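Local structure of alpha-galactosidase (Lactobacillus brevis, 3MI6) at residues 137-140 and 145-148; 164-169 and 177-182. The protein probably hydrolyses terminal, non-reducing alpha-D-galactose residues from alpha-galactosides such as galactose oligosaccharides, galactomannans and galactolipids, as a member of glycoside hydrolase family 36. All coordinates share one frame; numbering follows the deposited sequence.

Interaction 1 (137-140 and 145-148); sequences SFND and LALD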
loop_
_atom_site.group_PDB
_atom_site.type_symbol
_atom_site.label_atom_id
_atom_site.label_comp_id
_atom_site.label_asym_id
_atom_site.label_seq_id
_atom_site.Cartn_x
_atom_site.Cartn_y
_atom_site.Cartn_z
ATOM N N SER D 137 28.246 -12.278 -34.413
ATOM C CA SER D 137 28.100 -13.687 -34.770
ATOM C C SER D 137 28.859 -14.631 -33.836
ATOM O O SER D 137 29.972 -14.341 -33.419
ATOM C CB SER D 137 28.523 -13.898 -36.222
ATOM O OG SER D 137 27.837 -13.002 -37.083
ATOM N N PHE D 138 28.230 -15.751 -33.495
ATOM C CA PHE D 138 28.852 -16.763 -32.650
ATOM C C PHE D 138 28.805 -18.108 -33.369
ATOM O O PHE D 138 28.134 -18.254 -34.387
ATOM C CB PHE D 138 28.109 -16.895 -31.312
ATOM C CG PHE D 138 28.045 -15.622 -30.504
ATOM C CD1 PHE D 138 27.248 -14.560 -30.909
ATOM C CD2 PHE D 138 28.754 -15.500 -29.319
ATOM C CE1 PHE D 138 27.189 -13.403 -30.163
ATOM C CE2 PHE D 138 28.688 -14.348 -28.577
ATOM C CZ PHE D 138 27.910 -13.303 -29.000
ATOM N N ASN D 139 29.515 -19.091 -32.825
ATOM C CA ASN D 139 29.460 -20.459 -33.316
ATOM C C ASN D 139 29.426 -21.385 -32.123
ATOM O O ASN D 139 30.098 -21.149 -31.116
ATOM C CB ASN D 139 30.692 -20.807 -34.169
ATOM C CG ASN D 139 30.688 -20.126 -35.534
ATOM O OD1 ASN D 139 31.599 -19.361 -35.861
ATOM N ND2 ASN D 139 29.669 -20.413 -36.338
ATOM N N ASP D 140 28.649 -22.448 -32.252
ATOM C CA ASP D 140 28.588 -23.500 -31.257
ATOM C C ASP D 140 29.719 -24.533 -31.436
ATOM O O ASP D 140 29.816 -25.204 -32.476
ATOM C CB ASP D 140 27.230 -24.182 -31.354
ATOM C CG ASP D 140 27.059 -25.290 -30.341
ATOM O OD1 ASP D 140 27.584 -25.154 -29.202
ATOM O OD2 ASP D 140 26.380 -26.287 -30.690
ATOM N N LEU D 145 26.249 -24.987 -35.379
ATOM C CA LEU D 145 25.233 -23.958 -35.578
ATOM C C LEU D 145 25.852 -22.580 -35.431
ATOM O O LEU D 145 26.727 -22.373 -34.591
ATOM C CB LEU D 145 24.119 -24.125 -34.540
ATOM C CG LEU D 145 23.166 -22.952 -34.296
ATOM C CD1 LEU D 145 21.795 -23.254 -34.839
ATOM C CD2 LEU D 145 23.065 -22.667 -32.825
ATOM N N ALA D 146 25.402 -21.642 -36.253
ATOM C CA ALA D 146 25.833 -20.259 -36.130
ATOM C C ALA D 146 24.673 -19.364 -35.705
ATOM O O ALA D 146 23.534 -19.568 -36.119
ATOM C CB ALA D 146 26.420 -19.769 -37.427
ATOM N N LEU D 147 24.976 -18.361 -34.893
ATOM C CA LEU D 147 23.969 -17.446 -34.383
ATOM C C LEU D 147 24.361 -16.000 -34.625
ATOM O O LEU D 147 25.419 -15.553 -34.182
ATOM C CB LEU D 147 23.804 -17.659 -32.887
ATOM C CG LEU D 147 22.795 -16.724 -32.237
ATOM C CD1 LEU D 147 21.439 -16.875 -32.913
ATOM C CD2 LEU D 147 22.702 -17.011 -30.753
ATOM N N ASP D 148 23.517 -15.262 -35.328
ATOM C CA ASP D 148 23.723 -13.827 -35.439
ATOM C C ASP D 148 22.834 -13.065 -34.447
ATOM O O ASP D 148 21.608 -13.222 -34.443
ATOM C CB ASP D 148 23.476 -13.356 -36.871
ATOM C CG ASP D 148 24.552 -13.842 -37.831
ATOM O OD1 ASP D 148 25.565 -14.370 -37.313
ATOM O OD2 ASP D 148 24.394 -13.699 -39.080
#
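Phe138 and Leu147 are the hydrogen-bonded antiparallel pair of this contact: Phe138 N gives its hydrogen to Leu147 O (2.9 Å), and Leu147 N returns a bond to Phe138 O (3.2 Å). A further backbone bond, Asp140 N to Leu145 O at 3.0 Å, continues the ladder toward the turn. The short strand axes run at 158° to each other.

The side chain of Asp140 can be followed outward from the strand end. Its CB lies 3.7 Å from Leu145 O, the acceptor of its own backbone N-H. With CG anti to the backbone N (chi1 -179°), the two carboxylate oxygens find their partners outside the segments: OD1 accepts from Glu102 N and OD2 is hydrogen-bonded to Thr143 OG1, which ties the strand end to the turn and to the residue before strand 103-112. The backbone ladder, together with the four-residue connection between the segments, identifies a beta hairpin, formed by strands 132-140 and 146-154 within the large antiparallel sheet of the N-terminal domain.

On the sheet face that carries Ser137, Asn139, Ala146 and Asp148, Ser137 OG donates to Asp148 OD1 at 2.7 Å and meets it from above the carboxylate plane, 57° out of it. This couples the non-hydrogen-bonded pair Ser137-Asp148 through side chains. Next along that face, Asn139 ND2 rests 3.5 Å from Ala146 CB, an amide nitrogen against a methyl. On the other face the Phe138 ring turns an edge, through CD1, to Leu147 O (3.9 Å, in the ring plane), while Leu147 packs on Phe166 of strand 159-167 and on Tyr77.

Interaction 2 (164-169 and 177-182); sequences AKFTNP and NRALSS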
loop_
_atom_site.group_PDB
_atom_site.type_symbol
_atom_site.label_atom_id
_atom_site.label_comp_id
_atom_site.label_asym_id
_atom_site.label_seq_id
_atom_site.Cartn_x
_atom_site.Cartn_y
_atom_site.Cartn_z
ATOM N N ALA D 164 17.512 -12.088 -33.573
ATOM C CA ALA D 164 18.453 -13.192 -33.655
ATOM C C ALA D 164 18.201 -13.949 -34.940
ATOM O O ALA D 164 17.060 -14.066 -35.381
ATOM C CB ALA D 164 18.308 -14.112 -32.447
ATOM N N LYS D 165 19.276 -14.436 -35.555
ATOM C CA LYS D 165 19.195 -15.244 -36.769
ATOM C C LYS D 165 20.071 -16.450 -36.588
ATOM O O LYS D 165 21.260 -16.312 -36.317
ATOM C CB LYS D 165 19.695 -14.463 -37.970
ATOM C CG LYS D 165 19.601 -15.218 -39.269
ATOM C CD LYS D 165 20.274 -14.439 -40.386
ATOM C CE LYS D 165 19.519 -14.568 -41.703
ATOM N NZ LYS D 165 20.300 -14.003 -42.842
ATOM N N PHE D 166 19.486 -17.630 -36.732
ATOM C CA PHE D 166 20.208 -18.885 -36.546
ATOM C C PHE D 166 20.614 -19.455 -37.899
ATOM O O PHE D 166 19.815 -19.468 -38.835
ATOM C CB PHE D 166 19.315 -19.902 -35.831
ATOM C CG PHE D 166 19.038 -19.579 -34.388
ATOM C CD1 PHE D 166 18.225 -18.523 -34.041
ATOM C CD2 PHE D 166 19.566 -20.357 -33.374
ATOM C CE1 PHE D 166 17.976 -18.232 -32.706
ATOM C CE2 PHE D 166 19.309 -20.066 -32.043
ATOM C CZ PHE D 166 18.522 -19.003 -31.716
ATOM N N THR D 167 21.856 -19.922 -38.005
ATOM C CA THR D 167 22.322 -20.582 -39.226
ATOM C C THR D 167 22.824 -21.989 -38.913
ATOM O O THR D 167 23.513 -22.202 -37.917
ATOM C CB THR D 167 23.458 -19.797 -39.939
ATOM O OG1 THR D 167 23.206 -18.381 -39.875
ATOM C CG2 THR D 167 23.571 -20.242 -41.403
ATOM N N ASN D 168 22.452 -22.948 -39.758
ATOM C CA ASN D 168 22.963 -24.312 -39.650
ATOM C C ASN D 168 23.880 -24.629 -40.823
ATOM O O ASN D 168 23.398 -24.911 -41.923
ATOM C CB ASN D 168 21.816 -25.326 -39.590
ATOM C CG ASN D 168 22.296 -26.735 -39.253
ATOM O OD1 ASN D 168 23.485 -26.962 -39.048
ATOM N ND2 ASN D 168 21.365 -27.684 -39.196
ATOM N N PRO D 169 25.206 -24.561 -40.601
ATOM C CA PRO D 169 26.217 -24.902 -41.604
ATOM C C PRO D 169 26.701 -26.348 -41.459
ATOM O O PRO D 169 27.431 -26.835 -42.324
ATOM C CB PRO D 169 27.375 -23.946 -41.275
ATOM C CG PRO D 169 26.972 -23.209 -40.002
ATOM C CD PRO D 169 25.837 -23.982 -39.408
ATOM N N ASN D 177 13.966 -25.285 -30.086
ATOM C CA ASN D 177 12.817 -25.411 -29.192
ATOM C C ASN D 177 12.346 -24.055 -28.667
ATOM O O ASN D 177 11.190 -23.875 -28.287
ATOM C CB ASN D 177 13.145 -26.318 -28.008
ATOM C CG ASN D 177 13.802 -27.609 -28.423
ATOM O OD1 ASN D 177 13.138 -28.544 -28.858
ATOM N ND2 ASN D 177 15.113 -27.673 -28.269
ATOM N N ARG D 178 13.270 -23.108 -28.661
ATOM C CA ARG D 178 13.048 -21.798 -28.094
ATOM C C ARG D 178 13.951 -20.802 -28.812
ATOM O O ARG D 178 15.171 -20.970 -28.835
ATOM C CB ARG D 178 13.377 -21.836 -26.600
ATOM C CG ARG D 178 13.383 -20.506 -25.901
ATOM C CD ARG D 178 13.706 -20.724 -24.433
ATOM N NE ARG D 178 12.681 -21.540 -23.804
ATOM C CZ ARG D 178 11.961 -21.153 -22.756
ATOM N NH1 ARG D 178 12.182 -19.963 -22.195
ATOM N NH2 ARG D 178 11.023 -21.962 -22.270
ATOM N N ALA D 179 13.352 -19.775 -29.406
ATOM C CA ALA D 179 14.107 -18.765 -30.134
ATOM C C ALA D 179 13.588 -17.375 -29.800
ATOM O O ALA D 179 12.973 -16.721 -30.643
ATOM C CB ALA D 179 14.007 -19.008 -31.609
ATOM N N LEU D 180 13.829 -16.922 -28.569
ATOM C CA LEU D 180 13.394 -15.586 -28.174
ATOM C C LEU D 180 14.078 -14.510 -29.004
ATOM O O LEU D 180 15.087 -14.764 -29.649
ATOM C CB LEU D 180 13.636 -15.338 -26.694
ATOM C CG LEU D 180 12.544 -15.725 -25.687
ATOM C CD1 LEU D 180 11.304 -16.222 -26.367
ATOM C CD2 LEU D 180 13.057 -16.734 -24.662
ATOM N N SER D 181 13.521 -13.306 -28.982
ATOM C CA SER D 181 14.039 -12.219 -29.794
ATOM C C SER D 181 14.977 -11.315 -29.038
ATOM O O SER D 181 15.826 -10.668 -29.639
ATOM C CB SER D 181 12.903 -11.382 -30.344
ATOM O OG SER D 181 12.105 -12.182 -31.178
ATOM N N SER D 182 14.816 -11.250 -27.725
ATOM C CA SER D 182 15.627 -10.360 -26.919
ATOM C C SER D 182 15.705 -10.847 -25.491
ATOM O O SER D 182 14.710 -11.310 -24.923
ATOM C CB SER D 182 15.045 -8.952 -26.931
ATOM O OG SER D 182 15.629 -8.175 -25.897
#
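Ala164 and Phe166 approach Ala179 and Leu180 across a gap that the two backbones do not bridge. The nearest CA atoms are those of Ala164 and Ser181, 5.9 Å apart, and the chains then splay: Phe166 CA and Ala179 CA are separated by 8.9 Å. This spacing, and the lack of any backbone bond between the segments, rule out a regular strand pairing here; the small buried area, 124 Å² in total, agrees. The path of 177-182 is also irregular, for the chain turns corners at Asn177 and Ser181, and Ser181 and Ser182 together face Thr274 in a classic beta bulge. Strand 159-167 belongs to the large antiparallel sheet and strand 174-186 to a second one, so the contact joins two sheets, consistent with the beta-supersandwich of family 36 N-terminal domains.

Where the backbones are farther apart, a side chain spans the distance. Phe166 CE1 reaches Ala179 CB at 4.2 Å, the methyl approaching the ring obliquely. CG lies beside the backbone N, opposite the carbonyl carbon (chi1 -70°), and the CB of Phe166 points toward 177-182, which brings the ring to that methyl. Ala179 also leans on Phe291 of strand 290-301, and the Phe166 side chain also touches Leu176. Nearer the point of closest backbone approach, Ala164 CB stands 4.3 Å from Leu180 O, a loose methyl-to-carbonyl approach.

The direct contact is thus slight, one hydrocarbon touch and one methyl set near a carbonyl oxygen. Leu180 O, on a buried residue, takes its hydrogen bond from Tyr77 OH, and the same tyrosine touches Ala164 and Phe166, which implies that this loop residue does much of the joining between the two segments.

Overall arrangement
From the N terminus, strand 132-140 enters first, and interaction 1 closes the short turn between 140 and 145. The chain continues along strand 146-154, returns as strand 159-167 and then, through 170-176, reaches the segment at which interaction 2 closes a second, slightly longer loop. The two loops follow in series, neither nesting nor crossing. Their centres are about 9 Å apart, and they meet where strands 146-154 and 159-167 are neighbours: Ala146 O with Thr167 N, and Asp148 N with Lys165 O, probably form hydrogen bonds. Interaction 1 thus works within the large sheet, whereas interaction 2 links it to the sheet containing 174-186.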